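Local coordinates for geranylgeranyl pyrophosphate synthase (PDB 5JFQ), which catalyses the stepwise addition of three isopentenyl diphosphate molecules to dimethylallyl diphosphate, giving mainly geranylgeranyl diphosphate and some farnesyl diphosphate, at residues Glu28-Gly31 with Leu32-Ala36; Ala69-Ala72 with Ile73-His77; Trp202-Gly205 with Ile206-Ile210. All coordinates share one frame; numbering follows the deposited sequence.

Each interaction is one continuous piece of helix, and they run from the dimer contact through the body of the subunit. Interaction 1 opens helix 30-36 against the second subunit, away from the annotated sites; its centre is about 19 Å from that of interaction 2, and both rest on helix 105-123. Interaction 2 includes H77, which probably binds isopentenyl diphosphate, on the same helix as D84 and D88, the likely magnesium ligands. Interaction 3 is centred about 17 Å from interaction 2 and about 34 Å from interaction 1, on the other side of the chain's centre from the latter. Helix 165-190 touches both I73 and W202 through I182 and carries T176, which probably binds dimethylallyl diphosphate near G209.

Interaction 1 of 3, residues Glu28-Gly31 with Leu32-Ala36; sequences EPEG and LYRAA
Y33 meets P29 because its CG sits beside the backbone N (chi1 -78°), which swings the ring round until CE1 comes to 4.2 Å from P29 CD. R34 bends its chain at chi3 (-54°), and this fold returns the guanidinium toward E30 and G31. The two charged side chains, E30 and R34, run side by side in the same direction, E30 OE1 reaching R34 NH2 in a long salt bridge of 3.9 Å. Carboxylate and guanidinium stand almost at right angles, 85° apart, so this is a loose pairing of charges and not a flat, two-pronged grip. The guanidinium also lies over the chain itself: G31 CA is 4.1 Å above one of its faces, toward the rim, while E30 CG meets its edge in plane.

In the backbone, the first turn of helix 30-36 is set up by P29. Joined to E28 by a cis peptide bond, P29 takes the N-cap position, and its O receives Y33 N at 3.2 Å, with a weak bond from L32 N to the same oxygen at 2.9 Å. R34 N follows to E30 O and A35 N to G31 O, the latter at 3.3 Å. Just outside the turn, E28 folds over so that OE2 weakly accepts E30 N (3.2 Å), one of the amides that the helix start leaves without a helical carbonyl.

The far end of Y33 belongs to the dimer: its OH bonds to E149 of the second subunit, and P29 packs on F152 of that subunit. Within its own chain, L32 and Y33 lean on helix 105-123, A35 touches both that helix and helix 99-103, and R34 meets F103 of the latter.

Interaction 2 of 3, residues Ala69-Ala72 with Ile73-His77; sequences AAIA and IETVH
A72 and I73, adjoining residues in the buried first third of helix 67-88, have most surface covered here, followed by I71. The contact is regular alpha-helical pairing four residues apart, with side chains laid along it. I73 N donates to A69 O at 3.1 Å, and the I73 side chain follows its own amide: CG1 lies beside the backbone N (chi1 -69°) and therefore passes close to A69 O, with CD1 extended beyond. A72 has only a methyl group, and its main role is played by its carbonyl, which takes V76 N at 2.9 Å; V76 CG2 lies 3.6 Å from A72 O.

T75 N donates to I71 O at 2.9 Å, and T75 OG1 is also modelled on that oxygen, at a doubtfully short distance. The I71 and T75 side chains cross obliquely, I71 CG2 being 4.0 Å from T75 OG1. Elsewhere E74 bends away to a salt bridge with R46, and H77, which probably binds isopentenyl diphosphate, closes the segment at the probable substrate site.

Four helices surround this piece of helix: I71 packs into helix 9-23, A70 touches helix 47-58, A69 and I73 meet helix 165-190, and T75 and V76 rest on A119 of helix 105-123.

Interaction 3 of 3, residues Trp202-Gly205 with Ile206-Ile210; sequences WNYG and IYSGI
Helix 195-221, part of the all-alpha isoprenoid synthase fold, joins W202 to I206 and Y204 to S208 across single turns, and at G209, next to S208, it passes the probable dimethylallyl diphosphate site: G209 lies about 5 Å from the side chain of T176 and about 6 Å from that of Q213. The indole of W202, with CG opposite the backbone N (chi1 -177°), comes round to I206, which places CD1 over the five-membered ring in a CH-pi contact, modelled closer than is realistic. The indole also lies against V178, I182 and S185 of helix 165-190. With an alanine here, the I206 methyl would probably be left without the aromatic face that covers it, and a gap would be likely to open toward helix 165-190.

N203 and Y207 run alongside each other, N203 CB 3.8 Å from Y207 CE2, while Y207 N bonds to N203 O at 3.0 Å. I206 N reaches W202 O at the same length, 3.0 Å, and G209 N is paired with G205 O at 2.9 Å.

Y204 points the other way, into helices 280-298 and 305-316, where its OH bonds to L310 O and its side chain touches A294 and L313. S208 covers the Y204 ring from within the helix, OG standing 3.5 Å above the ring plane, over its centre. The same residue holds Y204 O by two bonds: S208 N arrives at 2.9 Å, and S208 OG donates from the opposite face of the carbonyl plane, 37° out of it.

Interaction 1 of 3, residues Glu28-Gly31 with Leu32-Ala36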
ATOM      1  N   GLU B  28      -5.938 -17.044   6.787  1.00 56.02           N
ATOM      2  CA  GLU B  28      -7.312 -16.631   6.530  1.00 50.28           C
ATOM      3  C   GLU B  28      -7.401 -15.111   6.420  1.00 50.30           C
ATOM      4  O   GLU B  28      -6.551 -14.400   6.949  1.00 53.85           O
ATOM      5  CB  GLU B  28      -8.233 -17.112   7.641  1.00 56.75           C
ATOM      6  CG  GLU B  28      -8.639 -18.576   7.524  1.00 64.34           C
ATOM      7  CD  GLU B  28      -9.739 -18.800   6.481  1.00 71.00           C
ATOM      8  OE1 GLU B  28      -9.936 -19.964   6.053  1.00 74.95           O
ATOM      9  OE2 GLU B  28     -10.416 -17.814   6.093  1.00 70.42           O
ATOM     10  N   PRO B  29      -8.383 -14.548   5.689  1.00 55.91           N
ATOM     11  CA  PRO B  29      -9.370 -15.183   4.800  1.00 48.34           C
ATOM     12  C   PRO B  29      -8.691 -15.811   3.589  1.00 51.76           C
ATOM     13  O   PRO B  29      -7.972 -15.085   2.879  1.00 52.10           O
ATOM     14  CB  PRO B  29     -10.267 -14.019   4.371  1.00 42.67           C
ATOM     15  CG  PRO B  29      -9.985 -12.916   5.312  1.00 47.35           C
ATOM     16  CD  PRO B  29      -8.560 -13.088   5.735  1.00 47.45           C
ATOM     17  N   GLU B  30      -8.895 -17.116   3.358  1.00 50.41           N
ATOM     18  CA  GLU B  30      -8.189 -17.773   2.262  1.00 51.00           C
ATOM     19  C   GLU B  30      -8.457 -17.076   0.938  1.00 52.50           C
ATOM     20  O   GLU B  30      -7.572 -17.009   0.080  1.00 52.90           O
ATOM     21  CB  GLU B  30      -8.566 -19.249   2.161  1.00 55.09           C
ATOM     22  CG  GLU B  30      -9.945 -19.612   2.622  1.00 60.33           C
ATOM     23  CD  GLU B  30     -10.151 -21.129   2.619  1.00 73.70           C
ATOM     24  OE1 GLU B  30      -9.513 -21.815   1.780  1.00 74.67           O
ATOM     25  OE2 GLU B  30     -10.935 -21.634   3.467  1.00 74.06           O
ATOM     26  N   GLY B  31      -9.672 -16.553   0.750  1.00 50.27           N
ATOM     27  CA  GLY B  31      -9.939 -15.776  -0.446  1.00 47.86           C
ATOM     28  C   GLY B  31      -8.884 -14.718  -0.680  1.00 49.50           C
ATOM     29  O   GLY B  31      -8.277 -14.656  -1.750  1.00 49.50           O
ATOM     30  N   LEU B  32      -8.603 -13.911   0.348  1.00 50.50           N
ATOM     31  CA  LEU B  32      -7.650 -12.814   0.205  1.00 48.87           C
ATOM     32  C   LEU B  32      -6.237 -13.328  -0.048  1.00 48.21           C
ATOM     33  O   LEU B  32      -5.494 -12.769  -0.870  1.00 46.22           O
ATOM     34  CB  LEU B  32      -7.697 -11.939   1.455  1.00 48.02           C
ATOM     35  CG  LEU B  32      -6.733 -10.758   1.503  1.00 51.18           C
ATOM     36  CD1 LEU B  32      -6.970  -9.837   0.305  1.00 47.86           C
ATOM     37  CD2 LEU B  32      -6.854  -9.997   2.829  1.00 46.73           C
ATOM     38  N   TYR B  33      -5.854 -14.405   0.627  1.00 45.13           N
ATOM     39  CA  TYR B  33      -4.480 -14.870   0.516  1.00 46.55           C
ATOM     40  C   TYR B  33      -4.272 -15.751  -0.708  1.00 50.96           C
ATOM     41  O   TYR B  33      -3.168 -15.772  -1.267  1.00 51.55           O
ATOM     42  CB  TYR B  33      -4.071 -15.577   1.812  1.00 49.55           C
ATOM     43  CG  TYR B  33      -3.752 -14.580   2.904  1.00 47.55           C
ATOM     44  CD1 TYR B  33      -4.731 -14.139   3.787  1.00 47.21           C
ATOM     45  CD2 TYR B  33      -2.485 -14.025   3.007  1.00 47.04           C
ATOM     46  CE1 TYR B  33      -4.440 -13.206   4.770  1.00 49.36           C
ATOM     47  CE2 TYR B  33      -2.181 -13.087   3.987  1.00 48.51           C
ATOM     48  CZ  TYR B  33      -3.160 -12.685   4.867  1.00 47.44           C
ATOM     49  OH  TYR B  33      -2.851 -11.749   5.835  1.00 47.91           O
ATOM     50  N   ARG B  34      -5.311 -16.463  -1.152  1.00 49.61           N
ATOM     51  CA  ARG B  34      -5.214 -17.174  -2.419  1.00 46.02           C
ATOM     52  C   ARG B  34      -4.868 -16.192  -3.524  1.00 53.45           C
ATOM     53  O   ARG B  34      -3.976 -16.446  -4.343  1.00 54.85           O
ATOM     54  CB  ARG B  34      -6.531 -17.894  -2.701  1.00 50.26           C
ATOM     55  CG  ARG B  34      -6.430 -19.254  -3.392  1.00 55.42           C
ATOM     56  CD  ARG B  34      -7.844 -19.790  -3.685  1.00 58.40           C
ATOM     57  NE  ARG B  34      -8.670 -19.820  -2.472  1.00 66.35           N
ATOM     58  CZ  ARG B  34      -9.993 -19.635  -2.445  1.00 68.56           C
ATOM     59  NH1 ARG B  34     -10.661 -19.385  -3.576  1.00 55.59           N
ATOM     60  NH2 ARG B  34     -10.645 -19.693  -1.277  1.00 64.13           N
ATOM     61  N   ALA B  35      -5.515 -15.024  -3.502  1.00 49.35           N
ATOM     62  CA  ALA B  35      -5.202 -13.958  -4.441  1.00 43.80           C
ATOM     63  C   ALA B  35      -3.821 -13.372  -4.180  1.00 49.45           C
ATOM     64  O   ALA B  35      -3.054 -13.126  -5.119  1.00 52.74           O
ATOM     65  CB  ALA B  35      -6.273 -12.866  -4.362  1.00 43.11           C
ATOM     66  N   ALA B  36      -3.481 -13.127  -2.909  1.00 45.78           N
ATOM     67  CA  ALA B  36      -2.206 -12.468  -2.623  1.00 46.50           C
ATOM     68  C   ALA B  36      -1.003 -13.357  -2.897  1.00 46.49           C
ATOM     69  O   ALA B  36       0.105 -12.846  -3.074  1.00 53.37           O
ATOM     70  CB  ALA B  36      -2.149 -11.994  -1.169  1.00 45.34           C
TER

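Interaction 2 of 3, residues Ala69-Ala72 with Ile73-His77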
ATOM      1  N   ALA B  69      15.149  -7.956   3.332  1.00 49.57           N
ATOM      2  CA  ALA B  69      15.069  -6.935   2.297  1.00 48.01           C
ATOM      3  C   ALA B  69      14.914  -7.540   0.905  1.00 52.70           C
ATOM      4  O   ALA B  69      14.274  -6.939   0.031  1.00 52.30           O
ATOM      5  CB  ALA B  69      16.306  -6.059   2.343  1.00 49.29           C
ATOM      6  N   ALA B  70      15.492  -8.712   0.661  1.00 50.59           N
ATOM      7  CA  ALA B  70      15.259  -9.342  -0.629  1.00 52.57           C
ATOM      8  C   ALA B  70      13.801  -9.769  -0.754  1.00 53.25           C
ATOM      9  O   ALA B  70      13.141  -9.485  -1.759  1.00 50.97           O
ATOM     10  CB  ALA B  70      16.199 -10.531  -0.824  1.00 52.04           C
ATOM     11  N   ILE B  71      13.273 -10.437   0.268  1.00 54.01           N
ATOM     12  CA  ILE B  71      11.872 -10.822   0.214  1.00 52.68           C
ATOM     13  C   ILE B  71      10.984  -9.582   0.183  1.00 55.43           C
ATOM     14  O   ILE B  71       9.952  -9.568  -0.502  1.00 57.11           O
ATOM     15  CB  ILE B  71      11.547 -11.757   1.395  1.00 55.56           C
ATOM     16  CG1 ILE B  71      12.411 -13.014   1.294  1.00 56.02           C
ATOM     17  CG2 ILE B  71      10.065 -12.131   1.438  1.00 51.32           C
ATOM     18  CD1 ILE B  71      12.412 -13.632  -0.099  1.00 59.72           C
ATOM     19  N   ALA B  72      11.377  -8.509   0.878  1.00 50.62           N
ATOM     20  CA  ALA B  72      10.500  -7.344   0.939  1.00 52.38           C
ATOM     21  C   ALA B  72      10.370  -6.683  -0.420  1.00 52.06           C
ATOM     22  O   ALA B  72       9.269  -6.303  -0.829  1.00 51.23           O
ATOM     23  CB  ALA B  72      11.002  -6.333   1.967  1.00 48.06           C
ATOM     24  N   ILE B  73      11.481  -6.534  -1.128  1.00 52.28           N
ATOM     25  CA  ILE B  73      11.438  -5.908  -2.437  1.00 51.03           C
ATOM     26  C   ILE B  73      10.673  -6.778  -3.431  1.00 52.51           C
ATOM     27  O   ILE B  73       9.888  -6.265  -4.240  1.00 54.06           O
ATOM     28  CB  ILE B  73      12.867  -5.600  -2.895  1.00 51.82           C
ATOM     29  CG1 ILE B  73      13.418  -4.489  -2.007  1.00 48.76           C
ATOM     30  CG2 ILE B  73      12.891  -5.246  -4.379  1.00 57.30           C
ATOM     31  CD1 ILE B  73      14.647  -3.849  -2.541  1.00 57.46           C
ATOM     32  N   GLU B  74      10.855  -8.101  -3.376  1.00 49.97           N
ATOM     33  CA  GLU B  74      10.070  -8.969  -4.251  1.00 53.27           C
ATOM     34  C   GLU B  74       8.590  -8.840  -3.947  1.00 53.97           C
ATOM     35  O   GLU B  74       7.750  -8.883  -4.856  1.00 54.91           O
ATOM     36  CB  GLU B  74      10.494 -10.430  -4.110  1.00 54.21           C
ATOM     37  CG  GLU B  74       9.697 -11.399  -4.993  1.00 55.85           C
ATOM     38  CD  GLU B  74      10.027 -11.284  -6.477  1.00 55.02           C
ATOM     39  OE1 GLU B  74      10.939 -10.522  -6.832  1.00 56.97           O
ATOM     40  OE2 GLU B  74       9.372 -11.956  -7.296  1.00 57.29           O
ATOM     41  N   THR B  75       8.258  -8.667  -2.669  1.00 50.67           N
ATOM     42  CA  THR B  75       6.873  -8.466  -2.275  1.00 50.71           C
ATOM     43  C   THR B  75       6.318  -7.176  -2.870  1.00 49.07           C
ATOM     44  O   THR B  75       5.200  -7.161  -3.404  1.00 49.17           O
ATOM     45  CB  THR B  75       6.790  -8.474  -0.748  1.00 48.76           C
ATOM     46  OG1 THR B  75       7.534  -9.592  -0.254  1.00 42.60           O
ATOM     47  CG2 THR B  75       5.344  -8.571  -0.268  1.00 45.05           C
ATOM     48  N   VAL B  76       7.091  -6.089  -2.804  1.00 47.66           N
ATOM     49  CA  VAL B  76       6.705  -4.860  -3.492  1.00 53.26           C
ATOM     50  C   VAL B  76       6.482  -5.134  -4.972  1.00 51.14           C
ATOM     51  O   VAL B  76       5.466  -4.722  -5.550  1.00 48.47           O
ATOM     52  CB  VAL B  76       7.757  -3.754  -3.292  1.00 49.86           C
ATOM     53  CG1 VAL B  76       7.482  -2.596  -4.273  1.00 42.19           C
ATOM     54  CG2 VAL B  76       7.739  -3.257  -1.859  1.00 44.16           C
ATOM     55  N   HIS B  77       7.401  -5.844  -5.582  1.00 51.40           N
ATOM     56  CA  HIS B  77       7.268  -6.117  -6.972  1.00 51.41           C
ATOM     57  C   HIS B  77       5.989  -6.827  -7.250  1.00 52.78           C
ATOM     58  O   HIS B  77       5.315  -6.490  -8.171  1.00 51.92           O
ATOM     59  CB  HIS B  77       8.458  -6.892  -7.500  1.00 52.57           C
ATOM     60  CG  HIS B  77       8.417  -7.137  -8.974  1.00 58.55           C
ATOM     61  ND1 HIS B  77       8.339  -6.124  -9.894  1.00 52.31           N
ATOM     62  CD2 HIS B  77       8.421  -8.283  -9.682  1.00 52.64           C
ATOM     63  CE1 HIS B  77       8.302  -6.635 -11.103  1.00 55.18           C
ATOM     64  NE2 HIS B  77       8.352  -7.942 -11.000  1.00 56.48           N
TER

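Interaction 3 of 3, residues Trp202-Gly205 with Ile206-Ile210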
ATOM      1  N   TRP B 202      22.968   1.930  -6.226  1.00 66.67           N
ATOM      2  CA  TRP B 202      21.763   2.573  -6.721  1.00 63.47           C
ATOM      3  C   TRP B 202      21.848   2.770  -8.228  1.00 66.07           C
ATOM      4  O   TRP B 202      21.067   2.184  -8.991  1.00 67.68           O
ATOM      5  CB  TRP B 202      21.577   3.907  -5.988  1.00 64.25           C
ATOM      6  CG  TRP B 202      20.328   4.724  -6.313  1.00 68.45           C
ATOM      7  CD1 TRP B 202      20.295   5.975  -6.860  1.00 66.14           C
ATOM      8  CD2 TRP B 202      18.955   4.361  -6.068  1.00 62.11           C
ATOM      9  NE1 TRP B 202      18.994   6.406  -6.983  1.00 62.63           N
ATOM     10  CE2 TRP B 202      18.155   5.438  -6.497  1.00 63.89           C
ATOM     11  CE3 TRP B 202      18.331   3.237  -5.530  1.00 60.32           C
ATOM     12  CZ2 TRP B 202      16.767   5.418  -6.407  1.00 59.44           C
ATOM     13  CZ3 TRP B 202      16.960   3.222  -5.439  1.00 57.88           C
ATOM     14  CH2 TRP B 202      16.191   4.302  -5.876  1.00 57.85           C
ATOM     15  N   ASN B 203      22.825   3.566  -8.675  1.00 65.72           N
ATOM     16  CA  ASN B 203      22.951   3.868 -10.099  1.00 66.18           C
ATOM     17  C   ASN B 203      23.015   2.594 -10.932  1.00 66.55           C
ATOM     18  O   ASN B 203      22.374   2.495 -11.986  1.00 62.49           O
ATOM     19  CB  ASN B 203      24.182   4.742 -10.332  1.00 62.18           C
ATOM     20  CG  ASN B 203      23.914   6.213 -10.048  1.00 63.21           C
ATOM     21  OD1 ASN B 203      22.842   6.580  -9.577  1.00 60.65           O
ATOM     22  ND2 ASN B 203      24.891   7.062 -10.344  1.00 65.80           N
ATOM     23  N   TYR B 204      23.745   1.588 -10.452  1.00 63.62           N
ATOM     24  CA  TYR B 204      23.764   0.307 -11.146  1.00 65.89           C
ATOM     25  C   TYR B 204      22.357  -0.252 -11.311  1.00 67.17           C
ATOM     26  O   TYR B 204      21.972  -0.685 -12.403  1.00 70.13           O
ATOM     27  CB  TYR B 204      24.641  -0.681 -10.391  1.00 64.54           C
ATOM     28  CG  TYR B 204      24.398  -2.112 -10.774  1.00 63.36           C
ATOM     29  CD1 TYR B 204      25.056  -2.684 -11.845  1.00 66.85           C
ATOM     30  CD2 TYR B 204      23.517  -2.899 -10.053  1.00 60.29           C
ATOM     31  CE1 TYR B 204      24.843  -4.010 -12.186  1.00 71.25           C
ATOM     32  CE2 TYR B 204      23.296  -4.217 -10.384  1.00 61.72           C
ATOM     33  CZ  TYR B 204      23.960  -4.769 -11.450  1.00 68.13           C
ATOM     34  OH  TYR B 204      23.739  -6.082 -11.787  1.00 72.68           O
ATOM     35  N   GLY B 205      21.572  -0.251 -10.232  1.00 63.15           N
ATOM     36  CA  GLY B 205      20.252  -0.854 -10.294  1.00 60.55           C
ATOM     37  C   GLY B 205      19.313  -0.111 -11.224  1.00 63.41           C
ATOM     38  O   GLY B 205      18.557  -0.726 -11.973  1.00 64.00           O
ATOM     39  N   ILE B 206      19.347   1.217 -11.193  1.00 59.42           N
ATOM     40  CA  ILE B 206      18.480   1.981 -12.077  1.00 64.33           C
ATOM     41  C   ILE B 206      18.834   1.702 -13.522  1.00 66.56           C
ATOM     42  O   ILE B 206      17.972   1.351 -14.339  1.00 65.84           O
ATOM     43  CB  ILE B 206      18.579   3.481 -11.771  1.00 64.80           C
ATOM     44  CG1 ILE B 206      17.930   3.785 -10.428  1.00 64.90           C
ATOM     45  CG2 ILE B 206      17.962   4.287 -12.886  1.00 63.76           C
ATOM     46  CD1 ILE B 206      18.923   4.263  -9.433  1.00 69.63           C
ATOM     47  N   TYR B 207      20.111   1.866 -13.858  1.00 66.85           N
ATOM     48  CA  TYR B 207      20.532   1.700 -15.240  1.00 69.82           C
ATOM     49  C   TYR B 207      20.241   0.293 -15.721  1.00 69.13           C
ATOM     50  O   TYR B 207      19.729   0.101 -16.831  1.00 71.04           O
ATOM     51  CB  TYR B 207      22.010   2.045 -15.375  1.00 68.88           C
ATOM     52  CG  TYR B 207      22.263   3.482 -15.015  1.00 66.16           C
ATOM     53  CD1 TYR B 207      21.287   4.437 -15.237  1.00 61.44           C
ATOM     54  CD2 TYR B 207      23.457   3.882 -14.433  1.00 66.85           C
ATOM     55  CE1 TYR B 207      21.488   5.745 -14.913  1.00 58.82           C
ATOM     56  CE2 TYR B 207      23.669   5.201 -14.102  1.00 65.38           C
ATOM     57  CZ  TYR B 207      22.673   6.131 -14.346  1.00 64.97           C
ATOM     58  OH  TYR B 207      22.863   7.455 -14.022  1.00 70.18           O
ATOM     59  N   SER B 208      20.509  -0.700 -14.881  1.00 60.40           N
ATOM     60  CA  SER B 208      20.113  -2.047 -15.246  1.00 64.76           C
ATOM     61  C   SER B 208      18.617  -2.114 -15.510  1.00 68.63           C
ATOM     62  O   SER B 208      18.176  -2.817 -16.421  1.00 68.20           O
ATOM     63  CB  SER B 208      20.524  -3.017 -14.151  1.00 64.39           C
ATOM     64  OG  SER B 208      21.881  -2.793 -13.818  1.00 67.94           O
ATOM     65  N   GLY B 209      17.825  -1.349 -14.757  1.00 64.64           N
ATOM     66  CA  GLY B 209      16.387  -1.381 -14.960  1.00 65.81           C
ATOM     67  C   GLY B 209      15.983  -0.811 -16.305  1.00 69.95           C
ATOM     68  O   GLY B 209      15.259  -1.449 -17.076  1.00 70.16           O
ATOM     69  N   ILE B 210      16.462   0.390 -16.613  1.00 65.10           N
ATOM     70  CA  ILE B 210      16.088   1.036 -17.863  1.00 68.14           C
ATOM     71  C   ILE B 210      16.494   0.180 -19.052  1.00 66.82           C
ATOM     72  O   ILE B 210      15.666  -0.159 -19.904  1.00 71.09           O
ATOM     73  CB  ILE B 210      16.702   2.438 -17.930  1.00 69.40           C
ATOM     74  CG1 ILE B 210      16.166   3.236 -16.738  1.00 66.05           C
ATOM     75  CG2 ILE B 210      16.375   3.087 -19.266  1.00 66.49           C
ATOM     76  CD1 ILE B 210      16.861   4.530 -16.497  1.00 67.59           C
TER